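Local coordinates for uncharacterized protein YjgB (PDB 4YGT) that is of unknown function but is a putative secreted lipoprotein of Bacillus subtilis and the first structural representative of the DUF4309 family, at residues N64-Y69 and E90-G95; P33-G38 and G74-G79. All blocks are in the same frame, centred on the assembly; numbering follows the deposited sequence.

In the fold
Both contacts involve one edge region of the antiparallel sheet, where strand 77-82 runs between edge strand 67-69 and strand 88-95. Contact 1 reaches over strand 77-82 to join its two neighbours, whereas contact 2 ties the beginning of that strand to a loop between helices 14-27 and 46-53. Their centres are about 10 Å apart, and Tyr69 N probably bonds to Tyr78 O as Gly79 N does to Arg92 O, linking the two directly. Along the chain the segments alternate: 33-38, 64-69, 74-79, 90-95. All four fall in the DUF4309 range; together they join a helix-linking loop to three consecutive strands of the sheet, in a protein whose role is still unknown.

Contact 1 (N64-Y69 and E90-G95); sequences NRFDLY and EIRYFG. With SO4 (sulfate ion), chain B.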
# COMPACT_ATOMS: atom_id res chain seq x y z
N ASN A 64 -15.57 -7.29 3.99
CA ASN A 64 -14.47 -6.93 3.12
C ASN A 64 -14.84 -5.76 2.21
O ASN A 64 -15.70 -5.89 1.33
CB ASN A 64 -14.05 -8.13 2.26
CG ASN A 64 -12.85 -7.82 1.40
OD1 ASN A 64 -11.94 -7.09 1.81
ND2 ASN A 64 -12.83 -8.36 0.19
N ARG A 65 -14.16 -4.62 2.40
CA ARG A 65 -14.42 -3.46 1.54
C ARG A 65 -13.29 -3.25 0.50
O ARG A 65 -13.25 -2.20 -0.14
CB ARG A 65 -14.67 -2.19 2.38
CG ARG A 65 -13.50 -1.71 3.19
CD ARG A 65 -13.90 -0.65 4.17
NE ARG A 65 -12.69 -0.13 4.78
CZ ARG A 65 -11.95 0.85 4.27
NH1 ARG A 65 -12.35 1.48 3.17
NH2 ARG A 65 -10.83 1.23 4.87
N PHE A 66 -12.45 -4.28 0.28
CA PHE A 66 -11.33 -4.24 -0.67
C PHE A 66 -11.42 -5.29 -1.72
O PHE A 66 -11.63 -6.46 -1.41
CB PHE A 66 -9.97 -4.42 0.03
CG PHE A 66 -9.50 -3.19 0.77
CD1 PHE A 66 -9.98 -2.90 2.05
CD2 PHE A 66 -8.61 -2.30 0.18
CE1 PHE A 66 -9.59 -1.74 2.71
CE2 PHE A 66 -8.21 -1.15 0.84
CZ PHE A 66 -8.72 -0.86 2.10
N ASP A 67 -11.19 -4.90 -2.98
CA ASP A 67 -10.99 -5.85 -4.08
C ASP A 67 -9.60 -6.37 -3.84
O ASP A 67 -8.66 -5.57 -3.85
CB ASP A 67 -11.15 -5.17 -5.45
CG ASP A 67 -12.56 -5.19 -6.00
OD1 ASP A 67 -13.40 -5.96 -5.47
OD2 ASP A 67 -12.82 -4.45 -6.95
N LEU A 68 -9.46 -7.65 -3.46
CA LEU A 68 -8.14 -8.17 -3.09
C LEU A 68 -7.50 -9.06 -4.17
O LEU A 68 -8.13 -9.97 -4.72
CB LEU A 68 -8.23 -8.93 -1.76
CG LEU A 68 -8.54 -8.08 -0.55
CD1 LEU A 68 -9.15 -8.93 0.55
CD2 LEU A 68 -7.30 -7.31 -0.07
N TYR A 69 -6.24 -8.74 -4.47
CA TYR A 69 -5.43 -9.42 -5.47
C TYR A 69 -4.25 -10.01 -4.75
O TYR A 69 -3.47 -9.30 -4.13
CB TYR A 69 -5.02 -8.45 -6.58
CG TYR A 69 -6.21 -7.93 -7.36
CD1 TYR A 69 -6.71 -8.63 -8.45
CD2 TYR A 69 -6.83 -6.73 -7.00
CE1 TYR A 69 -7.81 -8.16 -9.17
CE2 TYR A 69 -7.93 -6.24 -7.72
CZ TYR A 69 -8.41 -6.96 -8.80
OH TYR A 69 -9.47 -6.49 -9.53
N GLU A 90 -8.78 3.98 -1.47
CA GLU A 90 -7.53 3.57 -0.83
C GLU A 90 -6.85 2.45 -1.59
O GLU A 90 -7.53 1.58 -2.15
CB GLU A 90 -7.81 3.12 0.62
CG GLU A 90 -6.60 2.77 1.47
CD GLU A 90 -6.88 2.47 2.92
OE1 GLU A 90 -7.92 2.92 3.45
OE2 GLU A 90 -6.03 1.80 3.55
N ILE A 91 -5.51 2.49 -1.63
CA ILE A 91 -4.73 1.41 -2.26
C ILE A 91 -3.91 0.79 -1.14
O ILE A 91 -3.35 1.51 -0.31
CB ILE A 91 -3.85 1.86 -3.48
CG1 ILE A 91 -4.69 2.64 -4.52
CG2 ILE A 91 -3.15 0.65 -4.14
CD1 ILE A 91 -3.92 3.35 -5.65
N ARG A 92 -3.91 -0.54 -1.07
CA ARG A 92 -3.18 -1.32 -0.09
C ARG A 92 -2.19 -2.23 -0.83
O ARG A 92 -2.59 -3.02 -1.68
CB ARG A 92 -4.19 -2.10 0.75
CG ARG A 92 -3.68 -2.56 2.08
CD ARG A 92 -4.84 -2.95 2.97
NE ARG A 92 -5.46 -1.80 3.64
CZ ARG A 92 -6.52 -1.90 4.43
NH1 ARG A 92 -7.12 -3.07 4.61
NH2 ARG A 92 -7.03 -0.82 5.01
N TYR A 93 -0.89 -2.07 -0.53
CA TYR A 93 0.25 -2.82 -1.07
C TYR A 93 0.65 -3.88 -0.03
O TYR A 93 1.01 -3.53 1.08
CB TYR A 93 1.39 -1.84 -1.39
CG TYR A 93 2.67 -2.47 -1.89
CD1 TYR A 93 2.85 -2.76 -3.24
CD2 TYR A 93 3.70 -2.77 -1.01
CE1 TYR A 93 4.01 -3.38 -3.70
CE2 TYR A 93 4.88 -3.38 -1.46
CZ TYR A 93 5.03 -3.68 -2.81
OH TYR A 93 6.18 -4.30 -3.25
N PHE A 94 0.60 -5.18 -0.41
CA PHE A 94 0.85 -6.26 0.54
C PHE A 94 2.24 -6.92 0.43
O PHE A 94 2.57 -7.79 1.24
CB PHE A 94 -0.21 -7.33 0.36
CG PHE A 94 -1.56 -6.89 0.88
CD1 PHE A 94 -1.89 -7.03 2.22
CD2 PHE A 94 -2.53 -6.41 0.01
CE1 PHE A 94 -3.14 -6.64 2.70
CE2 PHE A 94 -3.79 -6.03 0.48
CZ PHE A 94 -4.09 -6.15 1.81
N GLY A 95 3.03 -6.48 -0.55
CA GLY A 95 4.32 -7.09 -0.83
C GLY A 95 4.10 -8.46 -1.45
O GLY A 95 2.99 -8.77 -1.87
S SO4 B . -10.84 -2.34 7.09
O1 SO4 B . -12.23 -2.20 6.64
O2 SO4 B . -10.22 -3.56 6.58
O3 SO4 B . -10.10 -1.16 6.63
O4 SO4 B . -10.77 -2.42 8.54
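Arg92 sets its guanidinium against the CE1-CZ side of the Phe66 ring, NH1 over one face, the two planes 31° apart. CB already comes within 4.1 Å of Phe66 CE2. The chain then bends at chi3 (-82°). NE stands 3.7 Å from Phe66 CZ and makes a weak hydrogen bond to Asn156 OD1. Arg92 CZ and Phe66 CZ are 3.4 Å apart, the ring carbon lying over the centre of the guanidinium, while NH1 approaches Phe66 CE1. At the tip, NH2 forms a salt bridge with Glu90 OE2 at 3.2 Å, the oxygen being met from above the carboxylate plane. NH2 also makes a weak hydrogen bond to O3 of a sulfate ion, probably from the crystallisation liquor.

Arg65 comes to the same sulfate from the other segment: NE donates to O1 at 2.8 Å and NH2 to O3 at 3.1 Å. Its NH2 also makes a long salt bridge to Glu90 OE1 (3.7 Å), whose CD in turn lies in plane at the edge of the Phe66 ring. Farther along, Leu68 CD2 packs 3.8 Å from Phe94 CE2, the side chains crossing at about a right angle.

An alanine in place of Arg92 would probably leave Glu90 OE2 without its salt-bridge mate and take away the guanidinium packed against CE1 and CZ of Phe66. Glu90 stands between two arginines in a salt-bridge network laid against an aromatic ring above strand 77-82, and its charge, with that of the sulfate, probably offsets the repulsion between the neighbouring guanidinium tips.

Contact 2 (P33-G38 and G74-G79); sequences PQQAQG and GQPGYG. With EDO (1,2-ethanediol), chain C.
Pro33 and Tyr78 are joined by a water, which donates to Pro33 O at 2.7 Å and hydrogen-bonds Tyr78 OH at 2.6 Å from a place in the plane of the ring, at its edge. The phenol oxygen also has Gln35 OE1 3.5 Å away, at best a weak bond. Gln35 and Gln75 meet through their side-chain amides: Gln35 NE2 donates to Gln75 OE1 at 2.8 Å, but the angle at the hydrogen is only 119°, so the bond is short yet weak. The two amide planes stand nearly perpendicular.

A bend at chi2 (73°) turns CD of Gln35 aside, and beyond it the amide divides its two ends between different partners. While NE2 faces Gln75, OE1 approaches Pro76 CD to 3.5 Å, the two side chains reaching toward each other tip to tip. Next to the polar groups, Ala36 CB packs 3.7 Å from Tyr78 CE1, and Gln35 CB comes within 4.1 Å of CE2 on the other side of the same ring's hydroxyl. A weak backbone bond from Ala36 N to Pro33 O closes the short turn that presents these residues. A 1,2-ethanediol, probably from the crystallisation liquor, lies against Gln75 CB and the Pro76 carbonyl.

Pro33 packs on Asn22, Leu23 and Thr26 of helix 14-27, and the Tyr78 ring meets that of Phe53 in helix 46-53 at about 70°. With Tyr78 paired to Tyr69 and Gly79 to Arg92 through their backbones, the contact joins the loop between those two helices to the start of strand 77-82, between strands 67-69 and 88-95.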
# COMPACT_ATOMS: atom_id res chain seq x y z
N PRO A 33 3.36 2.32 -7.38
CA PRO A 33 4.14 1.99 -8.58
C PRO A 33 3.88 0.60 -9.15
O PRO A 33 2.99 -0.15 -8.68
CB PRO A 33 5.59 2.13 -8.11
CG PRO A 33 5.53 2.47 -6.64
CD PRO A 33 4.17 2.14 -6.16
N GLN A 34 4.66 0.28 -10.21
CA GLN A 34 4.70 -1.01 -10.91
C GLN A 34 3.34 -1.40 -11.53
O GLN A 34 2.87 -0.71 -12.43
CB GLN A 34 5.22 -2.13 -9.95
CG GLN A 34 6.60 -1.88 -9.32
CD GLN A 34 7.72 -1.80 -10.32
OE1 GLN A 34 8.12 -0.72 -10.76
NE2 GLN A 34 8.24 -2.96 -10.72
N GLN A 35 2.73 -2.50 -11.06
CA GLN A 35 1.49 -3.05 -11.60
C GLN A 35 0.31 -2.09 -11.40
O GLN A 35 -0.56 -2.00 -12.27
CB GLN A 35 1.17 -4.42 -10.98
CG GLN A 35 2.21 -5.52 -11.29
CD GLN A 35 3.56 -5.42 -10.57
OE1 GLN A 35 3.70 -4.79 -9.50
NE2 GLN A 35 4.59 -6.06 -11.13
N ALA A 36 0.31 -1.34 -10.27
CA ALA A 36 -0.75 -0.40 -9.93
C ALA A 36 -0.60 0.94 -10.65
O ALA A 36 -1.45 1.82 -10.50
CB ALA A 36 -0.80 -0.18 -8.42
N GLN A 37 0.44 1.10 -11.46
CA GLN A 37 0.70 2.37 -12.16
C GLN A 37 -0.51 2.91 -12.94
O GLN A 37 -1.15 2.15 -13.66
CB GLN A 37 1.86 2.21 -13.14
CG GLN A 37 2.45 3.54 -13.55
CD GLN A 37 3.26 3.43 -14.80
OE1 GLN A 37 3.86 2.40 -15.11
NE2 GLN A 37 3.29 4.50 -15.54
N GLY A 38 -0.80 4.21 -12.76
CA GLY A 38 -1.86 4.91 -13.47
C GLY A 38 -3.24 4.72 -12.88
O GLY A 38 -4.22 5.17 -13.49
N GLY A 74 6.85 -12.95 -7.98
CA GLY A 74 7.43 -11.64 -7.68
C GLY A 74 6.45 -10.50 -7.83
O GLY A 74 6.82 -9.34 -7.58
N GLN A 75 5.20 -10.81 -8.24
CA GLN A 75 4.13 -9.81 -8.40
C GLN A 75 3.43 -9.62 -7.03
O GLN A 75 2.92 -10.59 -6.45
CB GLN A 75 3.12 -10.23 -9.50
CG GLN A 75 3.72 -10.79 -10.81
CD GLN A 75 4.52 -9.77 -11.61
OE1 GLN A 75 4.04 -8.68 -11.94
NE2 GLN A 75 5.76 -10.12 -11.97
N PRO A 76 3.44 -8.40 -6.46
CA PRO A 76 2.86 -8.23 -5.11
C PRO A 76 1.33 -8.25 -5.05
O PRO A 76 0.64 -8.12 -6.06
CB PRO A 76 3.39 -6.85 -4.70
CG PRO A 76 3.55 -6.12 -5.98
CD PRO A 76 4.02 -7.14 -6.96
N GLY A 77 0.83 -8.38 -3.83
CA GLY A 77 -0.59 -8.33 -3.53
C GLY A 77 -1.06 -6.90 -3.42
O GLY A 77 -0.30 -6.02 -3.02
N TYR A 78 -2.32 -6.66 -3.81
CA TYR A 78 -2.95 -5.34 -3.71
C TYR A 78 -4.36 -5.45 -3.26
O TYR A 78 -5.01 -6.45 -3.51
CB TYR A 78 -2.98 -4.54 -5.03
CG TYR A 78 -1.65 -4.08 -5.55
CD1 TYR A 78 -1.10 -2.87 -5.13
CD2 TYR A 78 -0.96 -4.83 -6.48
CE1 TYR A 78 0.13 -2.44 -5.63
CE2 TYR A 78 0.24 -4.40 -7.00
CZ TYR A 78 0.80 -3.23 -6.56
OH TYR A 78 2.02 -2.94 -7.12
N GLY A 79 -4.84 -4.35 -2.69
CA GLY A 79 -6.20 -4.16 -2.26
C GLY A 79 -6.66 -2.79 -2.72
O GLY A 79 -5.90 -1.83 -2.68
C1 EDO C . -1.59 -9.20 -9.57
O1 EDO C . -2.54 -9.62 -8.61
C2 EDO C . -0.19 -9.13 -8.96
O2 EDO C . 0.09 -10.36 -8.30
O HOH W 1 2.80 -0.77 -6.03